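Local coordinates for putative methyltransferase protein (Bacteroides fragilis, PDB 5BP9) that probably transfers methyl groups from S-adenosylmethionine to a substrate not yet identified, and binds S-adenosyl-L-homocysteine, at residues I174-N179 / P240-Y245; F69-D74 / E226-M231. All coordinates share one frame; numbering follows the deposited sequence. Where two conformers were deposited one is given.

Contact 1 of 2, residues I174-N179 / P240-Y245. With ETE (2-{2-[2-2-(methoxy-ethoxy)-ethoxy]-ethoxy}-ethanol), chain B.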
ATOM      1  N   ILE A 174       2.002  -5.999  -4.079  1.00 13.79           N
ATOM      2  CA  ILE A 174       2.811  -7.077  -4.700  1.00 13.18           C
ATOM      3  C   ILE A 174       1.918  -8.259  -5.142  1.00 15.87           C
ATOM      4  O   ILE A 174       2.213  -8.948  -6.142  1.00 15.35           O
ATOM      5  CB  ILE A 174       3.977  -7.532  -3.788  1.00 14.31           C
ATOM      6  CG1 ILE A 174       4.895  -6.339  -3.481  1.00 14.46           C
ATOM      7  CG2 ILE A 174       4.774  -8.687  -4.437  1.00 17.96           C
ATOM      8  CD1 ILE A 174       5.841  -6.584  -2.353  1.00 16.82           C
ATOM      9  N   GLY A 175       0.833  -8.498  -4.406  1.00 14.19           N
ATOM     10  CA  GLY A 175      -0.206  -9.458  -4.798  1.00 14.27           C
ATOM     11  C   GLY A 175       0.067 -10.900  -4.429  1.00 14.60           C
ATOM     12  O   GLY A 175      -0.734 -11.540  -3.738  1.00 15.81           O
ATOM     13  N   ARG A 176       1.193 -11.422  -4.919  1.00 13.23           N
ATOM     14  CA  ARG A 176       1.562 -12.824  -4.739  0.50 14.75           C
ATOM     15  C   ARG A 176       3.084 -12.945  -4.640  1.00 13.44           C
ATOM     16  O   ARG A 176       3.818 -12.117  -5.150  1.00 13.55           O
ATOM     17  CB  ARG A 176       1.015 -13.676  -5.900  0.50 18.25           C
ATOM     18  CG  ARG A 176      -0.514 -13.678  -5.995  0.50 21.92           C
ATOM     19  CD  ARG A 176      -1.102 -14.636  -7.026  0.50 25.04           C
ATOM     20  NE  ARG A 176      -0.666 -16.013  -6.825  0.50 30.49           N
ATOM     21  CZ  ARG A 176      -1.222 -16.879  -5.979  0.50 31.31           C
ATOM     22  NH1 ARG A 176      -2.267 -16.538  -5.226  0.50 23.36           N
ATOM     23  NH2 ARG A 176      -0.721 -18.100  -5.891  0.50 33.87           N
ATOM     24  N   LEU A 177       3.544 -13.979  -3.953  1.00 15.56           N
ATOM     25  CA  LEU A 177       4.989 -14.206  -3.815  1.00 13.43           C
ATOM     26  C   LEU A 177       5.693 -14.371  -5.161  1.00 13.52           C
ATOM     27  O   LEU A 177       6.843 -13.980  -5.288  1.00 14.74           O
ATOM     28  CB  LEU A 177       5.283 -15.424  -2.916  1.00 14.15           C
ATOM     29  CG  LEU A 177       4.817 -15.301  -1.465  1.00 14.08           C
ATOM     30  CD1 LEU A 177       5.139 -16.614  -0.779  1.00 16.84           C
ATOM     31  CD2 LEU A 177       5.477 -14.119  -0.763  1.00 14.46           C
ATOM     32  N   GLU A 178       5.007 -14.925  -6.159  1.00 14.67           N
ATOM     33  CA  GLU A 178       5.638 -15.055  -7.500  1.00 16.37           C
ATOM     34  C   GLU A 178       5.963 -13.708  -8.153  1.00 14.29           C
ATOM     35  O   GLU A 178       6.715 -13.645  -9.132  1.00 15.52           O
ATOM     36  CB  GLU A 178       4.803 -15.938  -8.439  1.00 22.29           C
ATOM     37  CG  GLU A 178       3.459 -15.352  -8.833  1.00 19.74           C
ATOM     38  CD  GLU A 178       2.645 -16.229  -9.764  1.00 29.41           C
ATOM     39  OE1 GLU A 178       3.214 -17.115 -10.457  1.00 26.79           O
ATOM     40  OE2 GLU A 178       1.427 -15.993  -9.812  1.00 31.24           O
ATOM     41  N   ASN A 179       5.385 -12.620  -7.630  1.00 13.37           N
ATOM     42  CA  ASN A 179       5.727 -11.262  -8.086  1.00 12.17           C
ATOM     43  C   ASN A 179       6.891 -10.607  -7.352  1.00 11.86           C
ATOM     44  O   ASN A 179       7.230  -9.471  -7.645  1.00 12.56           O
ATOM     45  CB  ASN A 179       4.504 -10.373  -7.986  1.00 12.55           C
ATOM     46  CG  ASN A 179       3.445 -10.750  -8.990  1.00 16.06           C
ATOM     47  OD1 ASN A 179       3.738 -11.378 -10.025  1.00 17.47           O
ATOM     48  ND2 ASN A 179       2.214 -10.356  -8.716  1.00 17.37           N
ATOM     49  N   PRO A 240     -12.009  -8.141  -8.745  1.00 12.71           N
ATOM     50  CA  PRO A 240     -11.227  -8.798  -7.694  1.00 14.25           C
ATOM     51  C   PRO A 240      -9.733  -8.550  -7.888  1.00 14.22           C
ATOM     52  O   PRO A 240      -9.253  -8.361  -9.024  1.00 15.65           O
ATOM     53  CB  PRO A 240     -11.566 -10.290  -7.827  1.00 17.94           C
ATOM     54  CG  PRO A 240     -12.684 -10.387  -8.794  1.00 20.03           C
ATOM     55  CD  PRO A 240     -12.736  -9.107  -9.586  1.00 14.88           C
ATOM     56  N   PHE A 241      -9.020  -8.548  -6.777  1.00 13.44           N
ATOM     57  CA  PHE A 241      -7.582  -8.354  -6.799  1.00 13.21           C
ATOM     58  C   PHE A 241      -6.884  -9.194  -5.752  1.00 12.72           C
ATOM     59  O   PHE A 241      -7.451  -9.490  -4.703  1.00 13.74           O
ATOM     60  CB  PHE A 241      -7.191  -6.875  -6.622  1.00 12.79           C
ATOM     61  CG  PHE A 241      -7.700  -6.246  -5.351  1.00 13.89           C
ATOM     62  CD1 PHE A 241      -8.980  -5.691  -5.300  1.00 15.63           C
ATOM     63  CD2 PHE A 241      -6.912  -6.196  -4.193  1.00 15.51           C
ATOM     64  CE1 PHE A 241      -9.456  -5.095  -4.140  1.00 14.54           C
ATOM     65  CE2 PHE A 241      -7.369  -5.581  -3.033  1.00 15.22           C
ATOM     66  CZ  PHE A 241      -8.654  -5.044  -2.989  1.00 15.00           C
ATOM     67  N   ASP A 242      -5.622  -9.534  -6.045  1.00 15.27           N
ATOM     68  CA  ASP A 242      -4.762 -10.208  -5.090  1.00 14.05           C
ATOM     69  C   ASP A 242      -4.152  -9.183  -4.119  1.00 13.07           C
ATOM     70  O   ASP A 242      -3.740  -8.099  -4.529  1.00 14.94           O
ATOM     71  CB  ASP A 242      -3.632 -10.944  -5.836  1.00 17.27           C
ATOM     72  CG  ASP A 242      -4.146 -12.072  -6.729  1.00 22.01           C
ATOM     73  OD1 ASP A 242      -5.230 -12.660  -6.473  1.00 20.96           O
ATOM     74  OD2 ASP A 242      -3.442 -12.395  -7.689  1.00 28.49           O
ATOM     75  N   TRP A 243      -4.091  -9.535  -2.831  1.00 11.63           N
ATOM     76  CA  TRP A 243      -3.585  -8.628  -1.804  1.00 13.56           C
ATOM     77  C   TRP A 243      -2.694  -9.459  -0.884  1.00 14.98           C
ATOM     78  O   TRP A 243      -3.172 -10.297  -0.151  1.00 20.89           O
ATOM     79  CB  TRP A 243      -4.730  -7.928  -1.044  1.00 15.71           C
ATOM     80  CG  TRP A 243      -4.370  -6.630  -0.371  1.00 16.51           C
ATOM     81  CD1 TRP A 243      -4.470  -6.324   0.965  1.00 21.64           C
ATOM     82  CD2 TRP A 243      -3.938  -5.435  -1.024  1.00 15.98           C
ATOM     83  NE1 TRP A 243      -4.087  -5.023   1.176  1.00 23.52           N
ATOM     84  CE2 TRP A 243      -3.754  -4.451  -0.021  1.00 19.10           C
ATOM     85  CE3 TRP A 243      -3.692  -5.099  -2.348  1.00 16.70           C
ATOM     86  CZ2 TRP A 243      -3.330  -3.150  -0.319  1.00 19.09           C
ATOM     87  CZ3 TRP A 243      -3.255  -3.826  -2.649  1.00 19.76           C
ATOM     88  CH2 TRP A 243      -3.070  -2.859  -1.637  1.00 21.55           C
ATOM     89  N   LEU A 244      -1.389  -9.212  -0.951  1.00 11.61           N
ATOM     90  CA  LEU A 244      -0.422  -9.991  -0.190  1.00 10.67           C
ATOM     91  C   LEU A 244      -0.200  -9.433   1.204  1.00 10.98           C
ATOM     92  O   LEU A 244       0.136  -8.246   1.381  1.00 13.55           O
ATOM     93  CB  LEU A 244       0.918  -9.994  -0.916  1.00 11.74           C
ATOM     94  CG  LEU A 244       2.083 -10.753  -0.247  1.00 12.06           C
ATOM     95  CD1 LEU A 244       1.841 -12.255  -0.198  1.00 13.41           C
ATOM     96  CD2 LEU A 244       3.377 -10.430  -0.981  1.00 12.90           C
ATOM     97  N   TYR A 245      -0.373 -10.295   2.201  1.00 11.56           N
ATOM     98  CA  TYR A 245       0.164 -10.080   3.552  1.00 12.07           C
ATOM     99  C   TYR A 245       1.373 -10.987   3.685  1.00 14.53           C
ATOM    100  O   TYR A 245       1.365 -12.086   3.164  1.00 14.89           O
ATOM    101  CB  TYR A 245      -0.876 -10.436   4.628  1.00 13.06           C
ATOM    102  CG  TYR A 245      -2.100  -9.565   4.595  1.00 14.79           C
ATOM    103  CD1 TYR A 245      -3.094  -9.782   3.644  1.00 16.33           C
ATOM    104  CD2 TYR A 245      -2.264  -8.536   5.493  1.00 15.01           C
ATOM    105  CE1 TYR A 245      -4.211  -8.971   3.579  1.00 17.31           C
ATOM    106  CE2 TYR A 245      -3.390  -7.717   5.444  1.00 17.09           C
ATOM    107  CZ  TYR A 245      -4.361  -7.937   4.483  1.00 18.35           C
ATOM    108  OH  TYR A 245      -5.485  -7.123   4.416  1.00 20.95           O
TER
HETATM  109  OH2 ETE B 301      -6.391  -3.184  -7.488  1.00 42.60           O
HETATM  110  C12 ETE B 301      -7.205  -2.510  -6.534  1.00 46.71           C
HETATM  111  C22 ETE B 301      -6.479  -2.638  -5.209  1.00 37.57           C
HETATM  112  OH3 ETE B 301      -7.146  -1.901  -4.193  1.00 66.93           O
HETATM  113  C13 ETE B 301      -7.457  -1.730  -1.808  1.00 44.67           C
HETATM  114  C23 ETE B 301      -6.492  -2.066  -2.935  1.00 49.22           C
HETATM  115  OH4 ETE B 301      -6.821  -1.917  -0.543  1.00 53.53           O
HETATM  116  C14 ETE B 301      -7.614  -3.859   0.620  1.00 39.25           C
HETATM  117  C24 ETE B 301      -7.689  -2.342   0.510  1.00 55.47           C
HETATM  118  OH5 ETE B 301      -8.677  -4.347   1.435  1.00 48.15           O
HETATM  119  C15 ETE B 301      -9.072  -5.273   3.644  1.00 48.91           C
HETATM  120  C25 ETE B 301      -8.475  -4.126   2.838  1.00 49.10           C
HETATM  121  OH6 ETE B 301      -9.612  -4.768   4.869  1.00 79.91           O
HETATM  122  C26 ETE B 301     -10.693  -5.542   5.388  1.00 53.19           C
HETATM  123  O   HOH W   1      -4.101 -14.666  -4.618  1.00 36.46           O
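Leu244 lays its side chain over the turn at Gly175 and spreads its two methyls to different neighbours. With CG anti to the backbone N (chi1 179°), Leu244 CD2 approaches Ile174 CB at 4.1 Å, while Leu244 CD1 meets Leu177 CD2, the two leucine side chains crossing at about a right angle. Nearer the backbone, Gly175 O lies 3.6 Å from Leu244 CB and equally close to Asp242 CB, wedged between two side chains of the same strand face. Gly175 CA passes 4.6 Å from Trp243 CA. On the exposed side, in the conformer of Arg176 given, Asp242 OD2 touches the aliphatic part of that side chain, 3.3 Å from Arg176 CD, and a water accepts from Arg176 NH1 and donates weakly to Asp242 OD1; the stronger partner of Arg176 is Glu226. Phe241 and Trp243 project from the other strand face, each presenting a ring face to the bound polyether; C22 sits 3.6 Å above the Phe241 ring centre. Trp243 also touches S-adenosyl-L-homocysteine. The loop thus packs against edge strand 236-244, with Met180 and Phe183 of helix 180-190 alongside Ile174 and strand 226-233 flanking Phe241.

Contact 2 of 2, residues F69-D74 / E226-M231; sequences FSSQFD and EIDFRM. With ETE (2-{2-[2-2-(methoxy-ethoxy)-ethoxy]-ethoxy}-ethanol), chain B.
Phe69 places its CB over the centre of the Arg230 guanidinium, 3.5 Å above the plane, so that the flat cation lies against an aliphatic carbon while the phenyl ring leads away from strand 226-233, with Arg230 O at its edge. A water in the guanidinium plane accepts from Arg230 NH2 at 2.7 Å and donates to Ser70 O. Asp228 takes the crowded rotamer (chi1 61°), with CG between its backbone N and carbonyl carbon, and turns its carboxylate to Ser71 and Gln72. In the conformers given for these two, Ser71 OG donates to the syn lone pair of Asp228 OD2 at 2.6 Å; Gln72 NE2 reaches the same oxygen from above the carboxylate plane, the amide and carboxylate planes being 59° apart. Ser71 N bonds to Asp228 OD1, and Gln72 OE1 accepts from Asp228 N at 3.0 Å, so in this conformer the glutamine amide can hold both side chain and backbone.

Strands 66-69 and 226-233 are antiparallel here, Phe69 and Arg230 forming a hydrogen-bonded pair, with Phe69 N to Arg230 O the straighter bond (175°). Next along the chain comes an ST turn: Ser70 OG accepts from Gln72 N while donating to Asp228 O at 2.8 Å. On the apolar side, Phe73 CE2 meets Ile227 CD1 at 3.7 Å. The Phe229 ring is sandwiched, with Ile227 CG2 over one face and polyether C15 over the opposite one.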
ATOM      1  N   PHE A  69     -15.302  -7.819   0.069  1.00 14.33           N
ATOM      2  CA  PHE A  69     -15.579  -9.248  -0.048  1.00 13.51           C
ATOM      3  C   PHE A  69     -14.265  -9.991  -0.283  1.00 15.03           C
ATOM      4  O   PHE A  69     -13.295  -9.410  -0.741  1.00 15.71           O
ATOM      5  CB  PHE A  69     -16.545  -9.537  -1.196  1.00 16.22           C
ATOM      6  CG  PHE A  69     -17.872  -8.835  -1.105  1.00 18.96           C
ATOM      7  CD1 PHE A  69     -18.023  -7.547  -1.591  1.00 17.91           C
ATOM      8  CD2 PHE A  69     -18.991  -9.505  -0.636  1.00 24.49           C
ATOM      9  CE1 PHE A  69     -19.244  -6.898  -1.538  1.00 19.67           C
ATOM     10  CE2 PHE A  69     -20.217  -8.869  -0.608  1.00 32.78           C
ATOM     11  CZ  PHE A  69     -20.330  -7.556  -1.035  1.00 27.57           C
ATOM     12  N   SER A  70     -14.256 -11.293  -0.001  1.00 15.14           N
ATOM     13  CA  SER A  70     -13.065 -12.109  -0.164  1.00 16.19           C
ATOM     14  C   SER A  70     -13.444 -13.562  -0.321  1.00 18.52           C
ATOM     15  O   SER A  70     -14.464 -13.990   0.217  1.00 22.58           O
ATOM     16  CB  SER A  70     -12.213 -11.954   1.089  1.00 17.11           C
ATOM     17  OG  SER A  70     -11.120 -12.833   1.133  1.00 17.06           O
ATOM     18  N   SER A  71     -12.607 -14.329  -1.020  1.00 17.54           N
ATOM     19  CA  SER A  71     -12.838 -15.780  -1.065  0.50 20.63           C
ATOM     20  C   SER A  71     -12.492 -16.464   0.273  1.00 27.14           C
ATOM     21  O   SER A  71     -12.971 -17.568   0.520  1.00 32.91           O
ATOM     22  CB  SER A  71     -12.076 -16.439  -2.213  0.50 22.18           C
ATOM     23  OG  SER A  71     -10.709 -16.552  -1.913  0.50 21.92           O
ATOM     24  N   GLN A  72     -11.693 -15.802   1.126  1.00 22.83           N
ATOM     25  CA  GLN A  72     -11.182 -16.366   2.394  0.60 26.93           C
ATOM     26  C   GLN A  72     -11.912 -15.863   3.650  1.00 31.48           C
ATOM     27  O   GLN A  72     -11.912 -16.530   4.677  1.00 30.63           O
ATOM     28  CB  GLN A  72      -9.691 -16.043   2.562  0.60 27.69           C
ATOM     29  CG  GLN A  72      -8.758 -16.657   1.515  0.60 31.76           C
ATOM     30  CD  GLN A  72      -8.514 -15.771   0.276  0.60 21.24           C
ATOM     31  OE1 GLN A  72      -8.796 -14.562   0.257  0.60 15.18           O
ATOM     32  NE2 GLN A  72      -7.979 -16.380  -0.761  0.60 22.15           N
ATOM     33  N   PHE A  73     -12.496 -14.669   3.570  1.00 27.35           N
ATOM     34  CA  PHE A  73     -13.083 -13.986   4.730  1.00 23.23           C
ATOM     35  C   PHE A  73     -14.522 -13.557   4.445  1.00 24.84           C
ATOM     36  O   PHE A  73     -14.888 -13.349   3.291  1.00 25.33           O
ATOM     37  CB  PHE A  73     -12.233 -12.762   5.074  1.00 25.24           C
ATOM     38  CG  PHE A  73     -10.831 -13.097   5.460  1.00 30.22           C
ATOM     39  CD1 PHE A  73     -10.569 -13.763   6.657  1.00 34.59           C
ATOM     40  CD2 PHE A  73      -9.763 -12.788   4.616  1.00 33.23           C
ATOM     41  CE1 PHE A  73      -9.262 -14.099   7.017  1.00 40.38           C
ATOM     42  CE2 PHE A  73      -8.458 -13.115   4.973  1.00 43.88           C
ATOM     43  CZ  PHE A  73      -8.208 -13.778   6.172  1.00 43.58           C
ATOM     44  N   ASP A  74     -15.333 -13.440   5.498  1.00 25.98           N
ATOM     45  CA  ASP A  74     -16.721 -12.982   5.352  1.00 24.03           C
ATOM     46  C   ASP A  74     -16.735 -11.501   4.985  1.00 22.83           C
ATOM     47  O   ASP A  74     -15.754 -10.786   5.230  1.00 20.35           O
ATOM     48  CB  ASP A  74     -17.527 -13.154   6.640  1.00 28.82           C
ATOM     49  CG  ASP A  74     -17.582 -14.577   7.109  1.00 41.00           C
ATOM     50  OD1 ASP A  74     -17.597 -15.489   6.254  1.00 50.04           O
ATOM     51  OD2 ASP A  74     -17.606 -14.770   8.339  1.00 56.98           O
ATOM     52  N   GLU A 226      -1.469 -14.929   0.893  1.00 12.47           N
ATOM     53  CA  GLU A 226      -1.982 -14.597  -0.453  1.00 13.11           C
ATOM     54  C   GLU A 226      -3.521 -14.608  -0.416  1.00 14.04           C
ATOM     55  O   GLU A 226      -4.162 -15.665  -0.604  1.00 18.61           O
ATOM     56  CB  GLU A 226      -1.425 -15.565  -1.509  1.00 15.47           C
ATOM     57  CG  GLU A 226       0.075 -15.375  -1.745  1.00 14.15           C
ATOM     58  CD  GLU A 226       0.671 -16.317  -2.749  1.00 18.99           C
ATOM     59  OE1 GLU A 226       0.079 -17.383  -3.025  1.00 28.16           O
ATOM     60  OE2 GLU A 226       1.759 -16.012  -3.248  1.00 17.80           O
ATOM     61  N   ILE A 227      -4.080 -13.433  -0.130  1.00 13.90           N
ATOM     62  CA  ILE A 227      -5.524 -13.201   0.043  1.00 15.00           C
ATOM     63  C   ILE A 227      -6.038 -12.568  -1.253  1.00 15.59           C
ATOM     64  O   ILE A 227      -5.294 -11.951  -1.999  1.00 19.22           O
ATOM     65  CB  ILE A 227      -5.764 -12.210   1.241  1.00 20.69           C
ATOM     66  CG1 ILE A 227      -5.157 -12.760   2.530  1.00 26.00           C
ATOM     67  CG2 ILE A 227      -7.244 -11.905   1.491  1.00 30.74           C
ATOM     68  CD1 ILE A 227      -5.585 -14.165   2.848  1.00 22.38           C
ATOM     69  N   ASP A 228      -7.325 -12.711  -1.509  1.00 15.12           N
ATOM     70  CA  ASP A 228      -7.990 -11.912  -2.517  1.00 16.22           C
ATOM     71  C   ASP A 228      -9.149 -11.154  -1.928  1.00 15.90           C
ATOM     72  O   ASP A 228      -9.796 -11.592  -0.968  1.00 17.55           O
ATOM     73  CB  ASP A 228      -8.454 -12.750  -3.687  1.00 18.41           C
ATOM     74  CG  ASP A 228      -9.439 -13.805  -3.280  1.00 25.42           C
ATOM     75  OD1 ASP A 228     -10.656 -13.514  -3.161  1.00 24.44           O
ATOM     76  OD2 ASP A 228      -8.968 -14.926  -3.033  1.00 32.23           O
ATOM     77  N   PHE A 229      -9.381 -10.000  -2.520  1.00 13.24           N
ATOM     78  CA  PHE A 229     -10.458  -9.107  -2.125  1.00 14.60           C
ATOM     79  C   PHE A 229     -11.190  -8.565  -3.356  1.00 12.72           C
ATOM     80  O   PHE A 229     -10.697  -8.616  -4.464  1.00 14.65           O
ATOM     81  CB  PHE A 229      -9.903  -7.927  -1.329  1.00 16.65           C
ATOM     82  CG  PHE A 229      -9.386  -8.279   0.037  1.00 16.06           C
ATOM     83  CD1 PHE A 229     -10.256  -8.697   1.033  1.00 16.09           C
ATOM     84  CD2 PHE A 229      -8.066  -8.093   0.362  1.00 23.54           C
ATOM     85  CE1 PHE A 229      -9.819  -8.955   2.305  1.00 18.92           C
ATOM     86  CE2 PHE A 229      -7.615  -8.357   1.636  1.00 26.96           C
ATOM     87  CZ  PHE A 229      -8.485  -8.793   2.608  1.00 24.80           C
ATOM     88  N   ARG A 230     -12.366  -7.988  -3.111  1.00 12.40           N
ATOM     89  CA  ARG A 230     -13.101  -7.225  -4.107  1.00 11.75           C
ATOM     90  C   ARG A 230     -13.964  -6.242  -3.329  1.00 12.02           C
ATOM     91  O   ARG A 230     -14.476  -6.581  -2.280  1.00 13.19           O
ATOM     92  CB  ARG A 230     -13.937  -8.122  -5.052  1.00 17.25           C
ATOM     93  CG  ARG A 230     -15.010  -8.913  -4.390  1.00 23.77           C
ATOM     94  CD  ARG A 230     -15.644  -9.899  -5.356  1.00 29.80           C
ATOM     95  NE  ARG A 230     -16.670 -10.702  -4.693  1.00 31.08           N
ATOM     96  CZ  ARG A 230     -16.453 -11.791  -3.942  1.00 30.75           C
ATOM     97  NH1 ARG A 230     -15.208 -12.258  -3.698  1.00 36.41           N
ATOM     98  NH2 ARG A 230     -17.506 -12.427  -3.419  1.00 27.52           N
HETATM   99  N   MSE A 231     -14.107  -5.035  -3.849  1.00 12.02           N
HETATM  100  CA  MSE A 231     -14.820  -3.967  -3.129  1.00 12.69           C
HETATM  101  C   MSE A 231     -16.012  -3.498  -3.898  1.00 11.79           C
HETATM  102  O   MSE A 231     -16.089  -3.614  -5.146  1.00 12.65           O
HETATM  103  CB  MSE A 231     -13.864  -2.809  -2.846  1.00 14.05           C
HETATM  104  CG  MSE A 231     -12.796  -3.239  -1.839  1.00 14.47           C
HETATM  105 SE   MSE A 231     -11.582  -1.732  -1.444  1.00 17.49          SE
HETATM  106  CE  MSE A 231     -10.729  -1.526  -3.202  1.00 18.60           C
TER
HETATM  107  OH2 ETE B 301      -6.391  -3.184  -7.488  1.00 42.60           O
HETATM  108  C12 ETE B 301      -7.205  -2.510  -6.534  1.00 46.71           C
HETATM  109  C22 ETE B 301      -6.479  -2.638  -5.209  1.00 37.57           C
HETATM  110  OH3 ETE B 301      -7.146  -1.901  -4.193  1.00 66.93           O
HETATM  111  C13 ETE B 301      -7.457  -1.730  -1.808  1.00 44.67           C
HETATM  112  C23 ETE B 301      -6.492  -2.066  -2.935  1.00 49.22           C
HETATM  113  OH4 ETE B 301      -6.821  -1.917  -0.543  1.00 53.53           O
HETATM  114  C14 ETE B 301      -7.614  -3.859   0.620  1.00 39.25           C
HETATM  115  C24 ETE B 301      -7.689  -2.342   0.510  1.00 55.47           C
HETATM  116  OH5 ETE B 301      -8.677  -4.347   1.435  1.00 48.15           O
HETATM  117  C15 ETE B 301      -9.072  -5.273   3.644  1.00 48.91           C
HETATM  118  C25 ETE B 301      -8.475  -4.126   2.838  1.00 49.10           C
HETATM  119  OH6 ETE B 301      -9.612  -4.768   4.869  1.00 79.91           O
HETATM  120  C26 ETE B 301     -10.693  -5.542   5.388  1.00 53.19           C
HETATM  121  O   HOH W   2     -16.869 -14.164  -1.422  1.00 43.04           O

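In the fold
Contacts 1 and 2 have centres 12 Å apart and meet through the small antiparallel sheet, where strands 226-233 and 236-244 are consecutive and adjacent. Along the chain the segments alternate: 69-74, 174-179, 226-231, 240-245. Contact 2 joins strand 226-233 to the turn following strand 66-69; contact 1 joins one outermost strand, 236-244, to the loop between strand 161-166 and helix 180-190, strand 161-166 belonging to the seven-stranded mixed sheet. Trp243 N lies 2.8 Å from Ile227 O, a probable hydrogen bond directly linking the two contacts. Both touch the polyether, whose pocket adjoins S-adenosyl-L-homocysteine at Trp243, consistent with the small sheet roofing the cofactor cleft of a Rossmann-like methyltransferase.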